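Local coordinates for DUF5624 domain-containing protein (Legionella pneumophila subsp. pneumophila, PDB 4JX2), which is of unknown function but is probably secreted, and folds as a small mixed beta sheet set among many helices, at residues Gly77-Phe82 / Ala316-Tyr321; Phe82-Leu87 / Arg261-Ser266; Ala256-Arg261 / Asp294-Thr299. One frame throughout, in Å; residues are numbered along the deposited sequence.

Contact 1: residues Gly77-Phe82 / Ala316-Tyr321; sequences GQLILF and ADYNYY
Helix 315-339 lies across one face of the mixed sheet here, a helix-on-sheet layer in which strand 79-82 and helix segment 316-321 run nearly at right angles (84°), their axes 10.9 Å apart at closest approach. L79 and L81, two residues apart on the strand, point toward the helix; Y318 and Y321, one turn apart on the helix, receive them. The L79 side chain leaves the strand with CB toward the helix, and CG carries the chain onward with CD1 anti to CA (chi2 -176°). That extended branch carries CD1 to the helix: it meets the Y318 ring at CE1 (3.8 Å), crossing it obliquely, and also comes within 3.9 Å of Y321 CB. One methyl thus sits between the two tyrosines, while the L79 side chain also packs on K257 of the next strand. L81 reaches Y321 from farther along the strand, the two side chains crossing at about a right angle. The Y321 ring is held between unlike neighbours: L81 CD1 lies over the rim of one face, and CD2 of Y320 stands 3.8 Å above the centre of the Y321 ring on the opposite face. No hydrogen bond joins the two segments, and the five touching residues are buried. The tyrosine hydroxyls are instead tied to loops: Y321 OH bonds to A303 O and K305 N, whereas Y318 OH has a weak bond to N75 O. The second methyl of L81, CD2, ends 4.1 Å from Y321 CB.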
loop_
_atom_site.group_PDB
_atom_site.type_symbol
_atom_site.label_atom_id
_atom_site.label_comp_id
_atom_site.label_asym_id
_atom_site.label_seq_id
_atom_site.Cartn_x
_atom_site.Cartn_y
_atom_site.Cartn_z
ATOM N N GLY A 77 -0.948 -25.238 8.382
ATOM C CA GLY A 77 -1.564 -24.434 7.340
ATOM C C GLY A 77 -0.600 -24.161 6.209
ATOM O O GLY A 77 0.620 -24.088 6.415
ATOM N N GLN A 78 -1.152 -23.989 5.008
ATOM C CA GLN A 78 -0.371 -23.755 3.815
ATOM C C GLN A 78 -0.092 -22.289 3.582
ATOM O O GLN A 78 -0.895 -21.436 3.945
ATOM C CB GLN A 78 -1.085 -24.355 2.624
ATOM C CG GLN A 78 -0.881 -25.849 2.608
ATOM C CD GLN A 78 -2.147 -26.567 2.314
ATOM O OE1 GLN A 78 -3.245 -26.172 2.746
ATOM N NE2 GLN A 78 -2.010 -27.649 1.563
ATOM N N LEU A 79 1.074 -22.001 3.000
ATOM C CA LEU A 79 1.517 -20.661 2.662
ATOM C C LEU A 79 1.148 -20.396 1.223
ATOM O O LEU A 79 1.641 -21.098 0.334
ATOM C CB LEU A 79 3.039 -20.541 2.858
ATOM C CG LEU A 79 3.593 -19.898 4.135
ATOM C CD1 LEU A 79 5.125 -19.811 4.058
ATOM C CD2 LEU A 79 3.044 -18.478 4.348
ATOM N N ILE A 80 0.244 -19.433 0.978
ATOM C CA ILE A 80 -0.187 -19.076 -0.383
ATOM C C ILE A 80 0.447 -17.721 -0.673
ATOM O O ILE A 80 0.071 -16.730 -0.051
ATOM C CB ILE A 80 -1.728 -19.140 -0.504
ATOM C CG1 ILE A 80 -2.190 -20.599 -0.225
ATOM C CG2 ILE A 80 -2.179 -18.678 -1.884
ATOM C CD1 ILE A 80 -3.555 -20.777 0.125
ATOM N N LEU A 81 1.508 -17.713 -1.531
ATOM C CA LEU A 81 2.343 -16.538 -1.809
ATOM C C LEU A 81 2.264 -16.029 -3.242
ATOM O O LEU A 81 2.804 -16.655 -4.165
ATOM C CB LEU A 81 3.833 -16.834 -1.497
ATOM C CG LEU A 81 4.211 -17.525 -0.187
ATOM C CD1 LEU A 81 5.614 -18.024 -0.254
ATOM C CD2 LEU A 81 4.081 -16.591 0.979
ATOM N N PHE A 82 1.645 -14.848 -3.410
ATOM C CA PHE A 82 1.568 -14.140 -4.682
ATOM C C PHE A 82 2.687 -13.146 -4.660
ATOM O O PHE A 82 2.542 -12.072 -4.071
ATOM C CB PHE A 82 0.200 -13.467 -4.873
ATOM C CG PHE A 82 -0.966 -14.429 -5.020
ATOM C CD1 PHE A 82 -1.682 -14.859 -3.905
ATOM C CD2 PHE A 82 -1.379 -14.866 -6.277
ATOM C CE1 PHE A 82 -2.774 -15.720 -4.048
ATOM C CE2 PHE A 82 -2.488 -15.700 -6.414
ATOM C CZ PHE A 82 -3.168 -16.135 -5.299
ATOM N N ALA A 316 14.953 -20.694 7.390
ATOM C CA ALA A 316 15.048 -19.238 7.545
ATOM C C ALA A 316 14.021 -18.507 6.656
ATOM O O ALA A 316 13.314 -17.621 7.144
ATOM C CB ALA A 316 16.457 -18.759 7.211
ATOM N N ASP A 317 13.933 -18.887 5.364
ATOM C CA ASP A 317 13.007 -18.274 4.410
ATOM C C ASP A 317 11.568 -18.640 4.738
ATOM O O ASP A 317 10.692 -17.795 4.583
ATOM C CB ASP A 317 13.359 -18.678 2.971
ATOM C CG ASP A 317 14.669 -18.096 2.480
ATOM O OD1 ASP A 317 15.297 -17.315 3.232
ATOM O OD2 ASP A 317 15.052 -18.388 1.329
ATOM N N TYR A 318 11.320 -19.879 5.200
ATOM C CA TYR A 318 9.981 -20.301 5.590
ATOM C C TYR A 318 9.530 -19.496 6.830
ATOM O O TYR A 318 8.439 -18.914 6.813
ATOM C CB TYR A 318 9.909 -21.823 5.849
ATOM C CG TYR A 318 8.545 -22.299 6.318
ATOM C CD1 TYR A 318 7.519 -22.549 5.407
ATOM C CD2 TYR A 318 8.281 -22.496 7.669
ATOM C CE1 TYR A 318 6.262 -22.984 5.834
ATOM C CE2 TYR A 318 7.026 -22.923 8.109
ATOM C CZ TYR A 318 6.018 -23.168 7.189
ATOM O OH TYR A 318 4.779 -23.590 7.622
ATOM N N ASN A 319 10.390 -19.431 7.878
ATOM C CA ASN A 319 10.087 -18.692 9.106
ATOM C C ASN A 319 9.848 -17.218 8.787
ATOM O O ASN A 319 9.023 -16.575 9.441
ATOM C CB ASN A 319 11.198 -18.869 10.168
ATOM C CG ASN A 319 11.333 -20.289 10.701
ATOM O OD1 ASN A 319 10.445 -21.143 10.552
ATOM N ND2 ASN A 319 12.461 -20.589 11.324
ATOM N N TYR A 320 10.529 -16.703 7.741
ATOM C CA TYR A 320 10.369 -15.323 7.316
ATOM C C TYR A 320 8.929 -15.061 6.843
ATOM O O TYR A 320 8.283 -14.164 7.366
ATOM C CB TYR A 320 11.394 -14.921 6.227
ATOM C CG TYR A 320 11.154 -13.521 5.712
ATOM C CD1 TYR A 320 11.413 -12.407 6.512
ATOM C CD2 TYR A 320 10.562 -13.307 4.471
ATOM C CE1 TYR A 320 11.132 -11.116 6.069
ATOM C CE2 TYR A 320 10.291 -12.019 4.010
ATOM C CZ TYR A 320 10.574 -10.928 4.814
ATOM O OH TYR A 320 10.262 -9.666 4.376
ATOM N N TYR A 321 8.438 -15.828 5.874
ATOM C CA TYR A 321 7.102 -15.610 5.320
ATOM C C TYR A 321 5.989 -15.996 6.304
ATOM O O TYR A 321 5.021 -15.250 6.460
ATOM C CB TYR A 321 6.937 -16.368 3.977
ATOM C CG TYR A 321 7.741 -15.746 2.860
ATOM C CD1 TYR A 321 7.492 -14.440 2.435
ATOM C CD2 TYR A 321 8.776 -16.443 2.248
ATOM C CE1 TYR A 321 8.255 -13.848 1.433
ATOM C CE2 TYR A 321 9.527 -15.871 1.222
ATOM C CZ TYR A 321 9.261 -14.573 0.816
ATOM O OH TYR A 321 9.996 -14.008 -0.198
#

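Contact 2: residues Phe82-Leu87 / Arg261-Ser266; sequences FINSTL and RFVAGS
The F82 ring has L87 CD1 over the centre of one face, 3.5 Å above its plane, and the guanidinium of R261 is met at its edge by N84 OD1 and, in plane, by a water. The F262 ring is approached obliquely, N84 O coming 3.2 Å from its CD1 and S85 CA lying near its CE1. This is where a parallel strand pair runs into a two-residue beta hairpin: I83 to T86 form a type II' turn linking strands 79-84 and 86-90, beside the end of strand 257-262. R261 N gives a nearly straight bond to F82 O (2.8 Å), the donor lying almost along the C=O axis. R261 O takes N84 N at 2.9 Å from above its carbonyl plane. N84, the first corner of the turn, has positive phi, and its own carbonyl accepts V263 N at 2.9 Å, in plane and on a lone pair. R261 CG is anti to the backbone N and the chain bends at chi2, so that the side chain runs alongside N84. NH1 makes a short but bent, weak bond to N84 OD1 (2.7 Å, 121°), with amide and guanidinium planes 81° apart. The stronger tie of R261 is NE to A302 O. Y301 of the second subunit packs on R261 and V263, placing this strand end at the dimer contact. F262 instead meets L279 of helix 279-286. Beyond the last direct backbone bond, a second water joins the segments, 2.7 Å from S85 OG while donating to V263 O.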
loop_
_atom_site.group_PDB
_atom_site.type_symbol
_atom_site.label_atom_id
_atom_site.label_comp_id
_atom_site.label_asym_id
_atom_site.label_seq_id
_atom_site.Cartn_x
_atom_site.Cartn_y
_atom_site.Cartn_z
ATOM N N PHE A 82 1.645 -14.848 -3.410
ATOM C CA PHE A 82 1.568 -14.140 -4.682
ATOM C C PHE A 82 2.687 -13.146 -4.660
ATOM O O PHE A 82 2.542 -12.072 -4.071
ATOM C CB PHE A 82 0.200 -13.467 -4.873
ATOM C CG PHE A 82 -0.966 -14.429 -5.020
ATOM C CD1 PHE A 82 -1.682 -14.859 -3.905
ATOM C CD2 PHE A 82 -1.379 -14.866 -6.277
ATOM C CE1 PHE A 82 -2.774 -15.720 -4.048
ATOM C CE2 PHE A 82 -2.488 -15.700 -6.414
ATOM C CZ PHE A 82 -3.168 -16.135 -5.299
ATOM N N ILE A 83 3.851 -13.546 -5.184
ATOM C CA ILE A 83 5.045 -12.714 -5.144
ATOM C C ILE A 83 5.478 -12.399 -6.563
ATOM O O ILE A 83 5.819 -13.305 -7.331
ATOM C CB ILE A 83 6.165 -13.375 -4.279
ATOM C CG1 ILE A 83 5.674 -13.496 -2.803
ATOM C CG2 ILE A 83 7.495 -12.568 -4.385
ATOM C CD1 ILE A 83 6.538 -14.217 -1.867
ATOM N N ASN A 84 5.465 -11.081 -6.889
ATOM C CA ASN A 84 5.793 -10.480 -8.182
ATOM C C ASN A 84 4.741 -10.883 -9.211
ATOM O O ASN A 84 3.674 -10.281 -9.200
ATOM C CB ASN A 84 7.221 -10.818 -8.631
ATOM C CG ASN A 84 8.273 -10.028 -7.897
ATOM O OD1 ASN A 84 8.123 -8.828 -7.649
ATOM N ND2 ASN A 84 9.385 -10.676 -7.573
ATOM N N SER A 85 4.990 -11.917 -10.058
ATOM C CA SER A 85 3.991 -12.375 -11.040
ATOM C C SER A 85 3.548 -13.830 -10.775
ATOM O O SER A 85 2.582 -14.300 -11.378
ATOM C CB SER A 85 4.544 -12.253 -12.458
ATOM O OG SER A 85 4.913 -10.921 -12.763
ATOM N N THR A 86 4.254 -14.538 -9.874
ATOM C CA THR A 86 4.024 -15.950 -9.620
ATOM C C THR A 86 3.278 -16.225 -8.324
ATOM O O THR A 86 3.472 -15.534 -7.328
ATOM C CB THR A 86 5.395 -16.664 -9.592
ATOM O OG1 THR A 86 6.123 -16.327 -10.770
ATOM C CG2 THR A 86 5.295 -18.193 -9.473
ATOM N N LEU A 87 2.443 -17.276 -8.346
ATOM C CA LEU A 87 1.807 -17.852 -7.180
ATOM C C LEU A 87 2.632 -19.048 -6.723
ATOM O O LEU A 87 2.888 -19.954 -7.530
ATOM C CB LEU A 87 0.349 -18.283 -7.409
ATOM C CG LEU A 87 -0.264 -19.081 -6.217
ATOM C CD1 LEU A 87 -0.228 -18.282 -4.913
ATOM C CD2 LEU A 87 -1.660 -19.501 -6.497
ATOM N N ARG A 261 2.087 -9.825 -2.551
ATOM C CA ARG A 261 3.178 -8.903 -2.901
ATOM C C ARG A 261 3.292 -8.976 -4.435
ATOM O O ARG A 261 4.353 -9.191 -5.007
ATOM C CB ARG A 261 4.478 -9.274 -2.157
ATOM C CG ARG A 261 5.585 -8.236 -2.286
ATOM C CD ARG A 261 6.886 -8.939 -2.607
ATOM N NE ARG A 261 8.000 -8.020 -2.826
ATOM C CZ ARG A 261 8.369 -7.565 -4.016
ATOM N NH1 ARG A 261 7.706 -7.923 -5.104
ATOM N NH2 ARG A 261 9.404 -6.745 -4.126
ATOM N N PHE A 262 2.133 -8.862 -5.084
ATOM C CA PHE A 262 1.961 -8.958 -6.523
ATOM C C PHE A 262 2.201 -7.611 -7.219
ATOM O O PHE A 262 1.595 -6.591 -6.863
ATOM C CB PHE A 262 0.558 -9.467 -6.819
ATOM C CG PHE A 262 0.286 -9.715 -8.277
ATOM C CD1 PHE A 262 0.579 -10.948 -8.855
ATOM C CD2 PHE A 262 -0.318 -8.740 -9.063
ATOM C CE1 PHE A 262 0.272 -11.193 -10.184
ATOM C CE2 PHE A 262 -0.590 -8.973 -10.408
ATOM C CZ PHE A 262 -0.314 -10.201 -10.950
ATOM N N VAL A 263 3.077 -7.638 -8.240
ATOM C CA VAL A 263 3.487 -6.473 -9.014
ATOM C C VAL A 263 3.087 -6.665 -10.480
ATOM O O VAL A 263 3.570 -7.593 -11.153
ATOM C CB VAL A 263 5.006 -6.149 -8.892
ATOM C CG1 VAL A 263 5.293 -4.715 -9.341
ATOM C CG2 VAL A 263 5.536 -6.405 -7.483
ATOM N N ALA A 264 2.210 -5.756 -10.968
ATOM C CA ALA A 264 1.739 -5.740 -12.351
ATOM C C ALA A 264 2.780 -4.995 -13.232
ATOM O O ALA A 264 2.645 -3.794 -13.516
ATOM C CB ALA A 264 0.359 -5.083 -12.433
ATOM N N GLY A 265 3.844 -5.717 -13.581
ATOM C CA GLY A 265 4.952 -5.221 -14.393
ATOM C C GLY A 265 5.629 -3.992 -13.834
ATOM O O GLY A 265 6.191 -4.031 -12.735
ATOM N N SER A 266 5.547 -2.881 -14.577
ATOM C CA SER A 266 6.134 -1.591 -14.190
ATOM C C SER A 266 5.161 -0.720 -13.351
ATOM O O SER A 266 5.527 0.391 -12.948
ATOM C CB SER A 266 6.558 -0.824 -15.437
ATOM O OG SER A 266 5.487 -0.747 -16.369
HETATM O O HOH W 1 9.649 -5.958 -7.500
HETATM O O HOH W 2 5.816 -8.785 -11.337
#

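Contact 3: residues Ala256-Arg261 / Asp294-Thr299; sequences AKVIIR and DRIYIT
A256 O is gripped twice by one side chain across the contact: R295 NE bonds to it at 2.9 Å (154°), in both the carbonyl and the guanidinium plane, and NH2 adds a weak bond. R295 reaches it through a bend at chi3, and NH2 has a further weak bond to H255 O. The site opens a parallel strand pair belonging to a beta-alpha-beta unit, strand 257-262, helix 279-286 and strand 296-298. From there the backbones are laced together, V258 and I260 each using both N and O. V258 N donates to R295 O (3.2 Å), Y297 N to V258 O (2.9 Å, nearly straight at 172°), I260 N to Y297 O (2.9 Å), and T299 N to I260 O.

On one face V258, I260, I296 and I298 form an aliphatic layer: I260 and I296 run alongside each other in the same sense, with I260 CD1 3.7 Å from I296 CG2. The connecting helix covers this layer, V283 lying on V258 and V280 on I260. I259 and Y297 occupy the opposite face, which meets helix 315-339; there Y297 OH bonds to R333 NE and H330 ND1, and the Y297 ring makes an edge-to-face contact with W326. K257 extends its chain to place NZ among Q74 O, E76 O and N322 OD1, acceptors that probably stabilise the ammonium, with the like-charged R295 NH2 5.5 Å from K257 NZ. The second subunit also reaches the 294-299 segment, its P380 packing on Y297 and its V268 on T299. At the far end, T299 OG1 is tucked between its own N and C (chi1 60°), 3.3 Å from I259 CG2.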
loop_
_atom_site.group_PDB
_atom_site.type_symbol
_atom_site.label_atom_id
_atom_site.label_comp_id
_atom_site.label_asym_id
_atom_site.label_seq_id
_atom_site.Cartn_x
_atom_site.Cartn_y
_atom_site.Cartn_z
ATOM N N ALA A 256 -5.360 -21.558 5.808
ATOM C CA ALA A 256 -4.441 -21.020 4.797
ATOM C C ALA A 256 -3.901 -19.646 5.239
ATOM O O ALA A 256 -4.553 -18.927 5.991
ATOM C CB ALA A 256 -5.137 -20.920 3.446
ATOM N N LYS A 257 -2.677 -19.331 4.821
ATOM C CA LYS A 257 -1.986 -18.093 5.137
ATOM C C LYS A 257 -1.655 -17.421 3.801
ATOM O O LYS A 257 -0.778 -17.908 3.099
ATOM C CB LYS A 257 -0.730 -18.413 5.981
ATOM C CG LYS A 257 -1.063 -19.072 7.316
ATOM C CD LYS A 257 0.123 -19.730 7.981
ATOM C CE LYS A 257 -0.208 -20.098 9.409
ATOM N NZ LYS A 257 0.888 -20.865 10.052
ATOM N N VAL A 258 -2.410 -16.362 3.407
ATOM C CA VAL A 258 -2.241 -15.713 2.098
ATOM C C VAL A 258 -1.464 -14.401 2.232
ATOM O O VAL A 258 -1.824 -13.526 3.032
ATOM C CB VAL A 258 -3.581 -15.522 1.330
ATOM C CG1 VAL A 258 -3.349 -14.986 -0.067
ATOM C CG2 VAL A 258 -4.344 -16.840 1.244
ATOM N N ILE A 259 -0.378 -14.295 1.429
ATOM C CA ILE A 259 0.507 -13.136 1.315
ATOM C C ILE A 259 0.443 -12.653 -0.124
ATOM O O ILE A 259 0.694 -13.432 -1.057
ATOM C CB ILE A 259 1.964 -13.450 1.769
ATOM C CG1 ILE A 259 2.041 -13.593 3.303
ATOM C CG2 ILE A 259 2.979 -12.405 1.220
ATOM C CD1 ILE A 259 3.300 -14.214 3.789
ATOM N N ILE A 260 0.101 -11.370 -0.296
ATOM C CA ILE A 260 0.032 -10.733 -1.609
ATOM C C ILE A 260 1.090 -9.622 -1.684
ATOM O O ILE A 260 1.012 -8.633 -0.959
ATOM C CB ILE A 260 -1.393 -10.223 -1.950
ATOM C CG1 ILE A 260 -2.412 -11.407 -1.983
ATOM C CG2 ILE A 260 -1.375 -9.433 -3.266
ATOM C CD1 ILE A 260 -3.864 -11.055 -2.003
ATOM N N ARG A 261 2.087 -9.825 -2.551
ATOM C CA ARG A 261 3.178 -8.903 -2.901
ATOM C C ARG A 261 3.292 -8.976 -4.435
ATOM O O ARG A 261 4.353 -9.191 -5.007
ATOM C CB ARG A 261 4.478 -9.274 -2.157
ATOM C CG ARG A 261 5.585 -8.236 -2.286
ATOM C CD ARG A 261 6.886 -8.939 -2.607
ATOM N NE ARG A 261 8.000 -8.020 -2.826
ATOM C CZ ARG A 261 8.369 -7.565 -4.016
ATOM N NH1 ARG A 261 7.706 -7.923 -5.104
ATOM N NH2 ARG A 261 9.404 -6.745 -4.126
ATOM N N ASP A 294 -9.468 -11.775 6.774
ATOM C CA ASP A 294 -8.418 -11.240 7.663
ATOM C C ASP A 294 -7.137 -12.099 7.633
ATOM O O ASP A 294 -6.144 -11.719 8.241
ATOM C CB ASP A 294 -8.928 -11.112 9.112
ATOM C CG ASP A 294 -9.322 -12.451 9.712
ATOM O OD1 ASP A 294 -8.427 -13.152 10.243
ATOM O OD2 ASP A 294 -10.518 -12.824 9.602
ATOM N N ARG A 295 -7.179 -13.270 6.966
ATOM C CA ARG A 295 -6.044 -14.186 6.824
ATOM C C ARG A 295 -5.261 -13.884 5.526
ATOM O O ARG A 295 -4.254 -14.551 5.243
ATOM C CB ARG A 295 -6.537 -15.637 6.866
ATOM C CG ARG A 295 -7.127 -16.002 8.228
ATOM C CD ARG A 295 -7.414 -17.473 8.372
ATOM N NE ARG A 295 -6.190 -18.273 8.325
ATOM C CZ ARG A 295 -5.451 -18.579 9.384
ATOM N NH1 ARG A 295 -5.804 -18.160 10.594
ATOM N NH2 ARG A 295 -4.354 -19.310 9.247
ATOM N N ILE A 296 -5.715 -12.844 4.771
ATOM C CA ILE A 296 -5.151 -12.344 3.517
ATOM C C ILE A 296 -4.459 -11.017 3.784
ATOM O O ILE A 296 -5.130 -10.030 4.091
ATOM C CB ILE A 296 -6.250 -12.205 2.422
ATOM C CG1 ILE A 296 -6.989 -13.541 2.176
ATOM C CG2 ILE A 296 -5.656 -11.645 1.128
ATOM C CD1 ILE A 296 -8.368 -13.407 1.635
ATOM N N TYR A 297 -3.117 -10.977 3.663
ATOM C CA TYR A 297 -2.363 -9.748 3.927
ATOM C C TYR A 297 -1.632 -9.290 2.687
ATOM O O TYR A 297 -0.971 -10.096 2.033
ATOM C CB TYR A 297 -1.372 -9.941 5.105
ATOM C CG TYR A 297 -2.057 -10.201 6.436
ATOM C CD1 TYR A 297 -2.687 -9.171 7.132
ATOM C CD2 TYR A 297 -2.104 -11.480 6.982
ATOM C CE1 TYR A 297 -3.346 -9.408 8.336
ATOM C CE2 TYR A 297 -2.765 -11.730 8.183
ATOM C CZ TYR A 297 -3.369 -10.689 8.864
ATOM O OH TYR A 297 -4.038 -10.938 10.036
ATOM N N ILE A 298 -1.787 -7.997 2.341
ATOM C CA ILE A 298 -1.068 -7.386 1.232
ATOM C C ILE A 298 0.159 -6.776 1.871
ATOM O O ILE A 298 0.028 -5.826 2.642
ATOM C CB ILE A 298 -1.909 -6.390 0.395
ATOM C CG1 ILE A 298 -3.176 -7.093 -0.174
ATOM C CG2 ILE A 298 -1.036 -5.777 -0.737
ATOM C CD1 ILE A 298 -4.123 -6.234 -0.774
ATOM N N THR A 299 1.336 -7.376 1.623
ATOM C CA THR A 299 2.598 -6.976 2.230
ATOM C C THR A 299 3.573 -6.485 1.138
ATOM O O THR A 299 4.515 -7.211 0.789
ATOM C CB THR A 299 3.165 -8.155 3.049
ATOM O OG1 THR A 299 3.363 -9.262 2.174
ATOM C CG2 THR A 299 2.257 -8.555 4.215
#

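All three contacts involve one mixed sheet. Contacts 1 and 2 share strand 79-84 and residue F82, their centres about 16 Å apart; contacts 2 and 3 share strand 257-262 and R261, at about 13 Å; the centres of contacts 1 and 3 are about 10 Å apart. Contact 2 pairs the central strand 79-84 with its neighbour 257-262 near their ends, contact 3 adds strand 296-298 as the outermost on that side, and contact 1 brings in helix 315-339, which follows strand 296-298. Contacts 2 and 3 nest within the loop closed by contact 1 and alternate with each other, so segments far apart in sequence build one core, which the second subunit touches at contacts 2 and 3.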